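Local structure of acyl-CoA dehydrogenase (Thermus thermophilus, 2Z1Q) at the interface of chains A and B. The protein is an acyl-CoA dehydrogenase that uses FAD, probably oxidising 2,3-saturated acyl-CoA thioesters to their 2,3-dehydro products. Numbering follows the deposited sequence. Chains: chain A/B, Acyl-CoA dehydrogenase.

Contacts 1, 2 and 3 are patches of one two-fold symmetric interface between chains A and B, so each recurs with the chains exchanged. Contact 1 and contact 3 lie about 12 Å apart and share A:Glu477; both draw on helix 476-502 of chain A and helix 300-331 of chain B. Contact 2, a loop-to-loop patch, is about 15 Å from contact 3 and 26 Å from contact 1, all measured centre to centre of the C-alpha atoms. FAD-binding residues occur in contacts 2 and 3; if this pair is the biological one, subunit pairing and cofactor binding may be linked.

Contact 1: the interface of chains A and B. Residues chain A 477, 527-528, 531; chain B 304, 554-557.
The start of the C-terminal helix 556-570 of chain B packs here against the ends of two chain A helices, with B:Val557 wedged among A:Glu477, A:Val528 and A:Arg531. A branched, apolar valine suits the place because its two methyls serve different neighbours. CG1, anti to the backbone N (chi1 -175°), touches the carboxylate carbon CD of A:Glu477 at 3.7 Å and also lies 3.8 Å above one face of the A:Arg531 guanidinium, toward its rim. CG2 instead meets CG2 of A:Val528 at 3.9 Å. Small A:Ser527 lets CD1 of B:Leu556 come within 3.4 Å of its CB, a tight carbon contact. The bend at chi2 (90°) folds A:Glu477 so that CB and CG run antiparallel alongside B:Gln304, near its amide oxygen OE1.

No direct polar bond crosses this patch; water does the bridging, and carboxylates suit the waters they hold. One water lies 2.7 Å from the backbone O of A:Ser527 and 2.7 Å from OD1 of B:Asp555. A second stands 3.0 Å from OE2 of A:Glu477 and 2.9 Å from the backbone O of B:Val557. B:Asp555 lies across the aliphatic part of A:Arg531, their charged groups not touching. The patch joins the beginning of helix 476-502, the end of helix 506-528 and the 3-10 turn 529-531 of chain A to the last helix of chain B, with helix 300-331 of chain B, which carries B:Gln304, alongside.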
# COMPACT_ATOMS: atom_id res chain seq x y z
N GLU A 477 21.22 3.11 -3.92
CA GLU A 477 20.28 2.68 -4.95
C GLU A 477 20.84 1.46 -5.67
O GLU A 477 20.09 0.53 -6.00
CB GLU A 477 20.00 3.80 -5.96
CG GLU A 477 19.43 5.07 -5.36
CD GLU A 477 20.50 6.06 -4.93
OE1 GLU A 477 21.46 5.66 -4.24
OE2 GLU A 477 20.37 7.24 -5.28
N SER A 527 18.26 -0.37 -14.63
CA SER A 527 18.02 0.95 -14.04
C SER A 527 19.24 1.42 -13.26
O SER A 527 19.35 2.61 -12.93
CB SER A 527 16.82 0.92 -13.10
OG SER A 527 17.14 0.23 -11.91
N VAL A 528 20.15 0.51 -12.95
CA VAL A 528 21.33 0.87 -12.19
C VAL A 528 22.65 0.67 -12.94
O VAL A 528 23.65 1.30 -12.63
CB VAL A 528 21.37 0.10 -10.86
CG1 VAL A 528 22.69 0.33 -10.16
CG2 VAL A 528 20.24 0.57 -9.96
N ARG A 531 24.70 3.47 -14.33
CA ARG A 531 25.40 4.20 -13.29
C ARG A 531 26.77 3.58 -13.01
O ARG A 531 27.62 4.20 -12.37
CB ARG A 531 24.54 4.18 -12.01
CG ARG A 531 25.19 4.71 -10.74
CD ARG A 531 24.98 6.21 -10.56
NE ARG A 531 25.42 6.64 -9.23
CZ ARG A 531 25.35 7.89 -8.78
NH1 ARG A 531 24.86 8.85 -9.54
NH2 ARG A 531 25.78 8.17 -7.55
N GLN B 304 15.88 8.21 -3.76
CA GLN B 304 15.19 7.45 -4.78
C GLN B 304 13.66 7.61 -4.60
O GLN B 304 12.93 7.81 -5.56
CB GLN B 304 15.61 5.98 -4.71
CG GLN B 304 14.80 5.05 -5.58
CD GLN B 304 15.30 3.61 -5.49
OE1 GLN B 304 16.31 3.26 -6.09
NE2 GLN B 304 14.59 2.79 -4.73
N GLY B 554 18.54 4.10 -19.24
CA GLY B 554 18.67 5.44 -18.68
C GLY B 554 19.21 5.32 -17.27
O GLY B 554 19.01 4.30 -16.62
N ASP B 555 19.91 6.34 -16.79
CA ASP B 555 20.47 6.32 -15.43
C ASP B 555 19.45 6.85 -14.45
O ASP B 555 19.48 8.04 -14.10
CB ASP B 555 21.73 7.19 -15.38
CG ASP B 555 22.52 7.01 -14.09
OD1 ASP B 555 22.00 6.41 -13.12
OD2 ASP B 555 23.67 7.49 -14.05
N LEU B 556 18.55 5.98 -14.00
CA LEU B 556 17.50 6.37 -13.06
C LEU B 556 18.09 6.83 -11.74
O LEU B 556 17.54 7.71 -11.07
CB LEU B 556 16.53 5.21 -12.84
CG LEU B 556 15.77 4.69 -14.08
CD1 LEU B 556 14.76 3.62 -13.65
CD2 LEU B 556 15.04 5.83 -14.76
N VAL B 557 19.21 6.25 -11.35
CA VAL B 557 19.82 6.66 -10.10
C VAL B 557 20.15 8.14 -10.18
O VAL B 557 19.73 8.92 -9.32
CB VAL B 557 21.09 5.86 -9.85
CG1 VAL B 557 21.65 6.20 -8.49
CG2 VAL B 557 20.77 4.38 -9.97
O HOH W 1 21.75 3.75 -13.32
O HOH W 2 18.18 7.55 -7.27

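Contact 2: the interface of chains A and B. Residues chain A 152-156; chain B 289, 291-292.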
# COMPACT_ATOMS: atom_id res chain seq x y z
N GLY A 152 15.45 10.71 19.24
CA GLY A 152 16.42 11.09 18.24
C GLY A 152 17.35 9.97 17.81
O GLY A 152 18.48 10.24 17.38
N SER A 153 16.91 8.73 17.92
CA SER A 153 17.73 7.59 17.51
C SER A 153 16.88 6.34 17.28
O SER A 153 16.22 5.84 18.20
CB SER A 153 18.79 7.30 18.58
OG SER A 153 18.19 7.02 19.83
N GLY A 154 16.91 5.84 16.05
CA GLY A 154 16.14 4.65 15.71
C GLY A 154 16.99 3.72 14.87
O GLY A 154 17.65 2.85 15.42
N SER A 155 16.97 3.92 13.56
CA SER A 155 17.78 3.09 12.66
C SER A 155 19.21 3.12 13.18
O SER A 155 19.94 2.13 13.13
CB SER A 155 17.74 3.63 11.22
OG SER A 155 16.41 3.83 10.75
N ASP A 156 19.62 4.28 13.70
CA ASP A 156 20.96 4.46 14.26
C ASP A 156 20.85 4.23 15.77
O ASP A 156 21.02 5.16 16.56
CB ASP A 156 21.45 5.88 13.97
CG ASP A 156 22.88 6.12 14.41
OD1 ASP A 156 23.30 7.29 14.43
OD2 ASP A 156 23.58 5.13 14.73
N ARG B 289 14.95 15.36 9.86
CA ARG B 289 15.38 14.15 10.55
C ARG B 289 16.83 13.80 10.25
O ARG B 289 17.20 13.61 9.09
CB ARG B 289 14.49 12.96 10.17
CG ARG B 289 14.87 11.67 10.88
CD ARG B 289 14.71 11.80 12.40
NE ARG B 289 14.86 10.51 13.08
CZ ARG B 289 14.69 10.32 14.38
NH1 ARG B 289 14.85 9.11 14.90
NH2 ARG B 289 14.38 11.33 15.17
N GLN B 291 19.90 11.09 10.95
CA GLN B 291 20.30 9.77 11.45
C GLN B 291 21.71 9.54 10.93
O GLN B 291 22.04 9.93 9.80
CB GLN B 291 19.38 8.64 10.97
CG GLN B 291 18.02 8.61 11.65
CD GLN B 291 18.12 8.41 13.15
OE1 GLN B 291 18.36 7.30 13.63
NE2 GLN B 291 17.96 9.49 13.90
N PHE B 292 22.54 8.91 11.75
CA PHE B 292 23.92 8.65 11.37
C PHE B 292 24.60 9.96 10.97
O PHE B 292 25.26 10.04 9.94
CB PHE B 292 23.99 7.64 10.21
CG PHE B 292 23.40 6.29 10.54
CD1 PHE B 292 22.06 6.01 10.28
CD2 PHE B 292 24.19 5.31 11.14
CE1 PHE B 292 21.51 4.76 10.60
CE2 PHE B 292 23.65 4.06 11.47
CZ PHE B 292 22.31 3.78 11.20
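B:Gln291 reaches from its loop into the chain A turn 152-156, beside the FAD-binding residues A:Ser155 and B:Arg289. From CB the chain runs to CG, anti to the carbonyl carbon (chi1 -74°), and bends at chi2 and chi3 aim OE1 into the turn. There OE1 accepts two backbone hydrogen bonds: a nearly straight one from A:Gly154 N at 3.2 Å, tilted 34° from the carbonyl plane, and one in that plane from A:Asp156 N at 3.3 Å. NE2 lies 3.6 Å from the backbone O of A:Gly152, too far for a hydrogen bond; within chain B it stands 2.9 Å above the plane of the B:Arg289 guanidinium, toward its rim. Glutamine's long neutral arm suits two N-H groups; an alanine here would probably leave both without this partner and the turn less firmly held.

Next to it, A:Asp156 lays CB over the centre of the B:Phe292 ring, 3.5 Å from the centroid. The flat ring face suits this CH-pi contact; the carboxylate, 15° from parallel, also lies over the ring, with no obvious electrostatic gain. Both segments are loops: chain A's follows strand 144-147, and chain B's follows the long helix 253-288.

Contact 3: the interface of chains A and B. Residues chain A 402, 406, 476-477; chain B 301, 305, 371.
B:Leu301, in the first turn of helix 300-331 in the C-terminal helical domain of this acyl-CoA dehydrogenase, fits between A:Gln476 and A:Glu402. This is the closely packed part. The leucine's forked tip suits it: CD1 touches CB of A:Glu402 at 3.5 Å and meets CG of A:Leu406 tip to tip, whereas CD2 lies 3.6 Å from the backbone O of A:Gln476. The A:Gln476 side chain crosses that of B:Leu301 at about a right angle, CB against CG at 3.8 Å. Its extended arm carries the amide oxygen OE1 to the backbone N of B:Leu301, a hydrogen bond of 3.0 Å that is nearly straight (171° at H) and lies in the carbonyl plane. Glutamine thus supplies both an aliphatic stem and an acceptor for an N-H at the helix start; A:Gln476 also binds FAD.

The other side is looser, made by chain ends that meet A:Glu402 at few atoms: B:Lys305 and B:Gln371 bury 18 and 12 Å², against 45 Å² for B:Leu301. A:Glu402, bent at chi2 (73°), brings OE1 to NZ of B:Lys305 in a salt bridge of 2.9 Å, the ammonium standing above the carboxylate plane. Lysine's long chain, turned at chi4, suits carrying a charge to the acid. CG of B:Gln371 lies on the same side of that plane, 3.4 Å from OE1 of A:Glu402. The modelled B:Gln371 OE1 faces OE2 of A:Glu402, both acceptors, so the amide orientation is doubtful.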
# COMPACT_ATOMS: atom_id res chain seq x y z
N GLU A 402 14.79 -0.59 4.03
CA GLU A 402 15.90 0.11 3.39
C GLU A 402 17.21 -0.38 4.03
O GLU A 402 18.14 -0.78 3.32
CB GLU A 402 15.79 1.62 3.55
CG GLU A 402 14.66 2.27 2.75
CD GLU A 402 13.30 1.97 3.32
OE1 GLU A 402 12.40 1.62 2.53
OE2 GLU A 402 13.13 2.10 4.55
N LEU A 406 20.31 -2.74 2.37
CA LEU A 406 21.71 -2.31 2.37
C LEU A 406 22.63 -3.39 2.96
O LEU A 406 23.80 -3.49 2.59
CB LEU A 406 21.89 -0.99 3.16
CG LEU A 406 21.33 0.30 2.54
CD1 LEU A 406 21.47 1.49 3.49
CD2 LEU A 406 22.08 0.56 1.25
N GLN A 476 23.65 3.51 -2.43
CA GLN A 476 22.51 2.78 -1.88
C GLN A 476 21.52 2.29 -2.92
O GLN A 476 21.01 1.17 -2.80
CB GLN A 476 21.80 3.65 -0.85
CG GLN A 476 22.67 4.00 0.35
CD GLN A 476 21.86 4.63 1.44
OE1 GLN A 476 20.71 5.02 1.22
NE2 GLN A 476 22.44 4.75 2.63
N GLU A 477 21.22 3.11 -3.92
CA GLU A 477 20.28 2.68 -4.95
C GLU A 477 20.84 1.46 -5.67
O GLU A 477 20.09 0.53 -6.00
CB GLU A 477 20.00 3.80 -5.96
CG GLU A 477 19.43 5.07 -5.36
CD GLU A 477 20.50 6.06 -4.93
OE1 GLU A 477 21.46 5.66 -4.24
OE2 GLU A 477 20.37 7.24 -5.28
N LEU B 301 18.68 5.75 -0.83
CA LEU B 301 17.33 5.17 -0.84
C LEU B 301 16.21 6.17 -0.58
O LEU B 301 15.11 6.04 -1.14
CB LEU B 301 17.24 4.01 0.14
CG LEU B 301 18.16 2.82 -0.18
CD1 LEU B 301 18.05 1.76 0.89
CD2 LEU B 301 17.80 2.25 -1.54
N LYS B 305 13.18 7.52 -3.36
CA LYS B 305 11.74 7.66 -3.11
C LYS B 305 11.26 9.06 -3.48
O LYS B 305 10.30 9.22 -4.24
CB LYS B 305 11.45 7.40 -1.63
CG LYS B 305 11.87 6.04 -1.12
CD LYS B 305 11.45 5.90 0.32
CE LYS B 305 12.15 4.75 1.03
NZ LYS B 305 11.84 3.46 0.40
N GLN B 371 6.94 5.55 4.93
CA GLN B 371 8.26 4.92 5.09
C GLN B 371 9.34 5.94 5.48
O GLN B 371 10.14 5.68 6.37
CB GLN B 371 8.66 4.19 3.80
CG GLN B 371 9.79 3.19 4.01
CD GLN B 371 9.41 2.02 4.92
OE1 GLN B 371 10.27 1.26 5.34
NE2 GLN B 371 8.13 1.87 5.22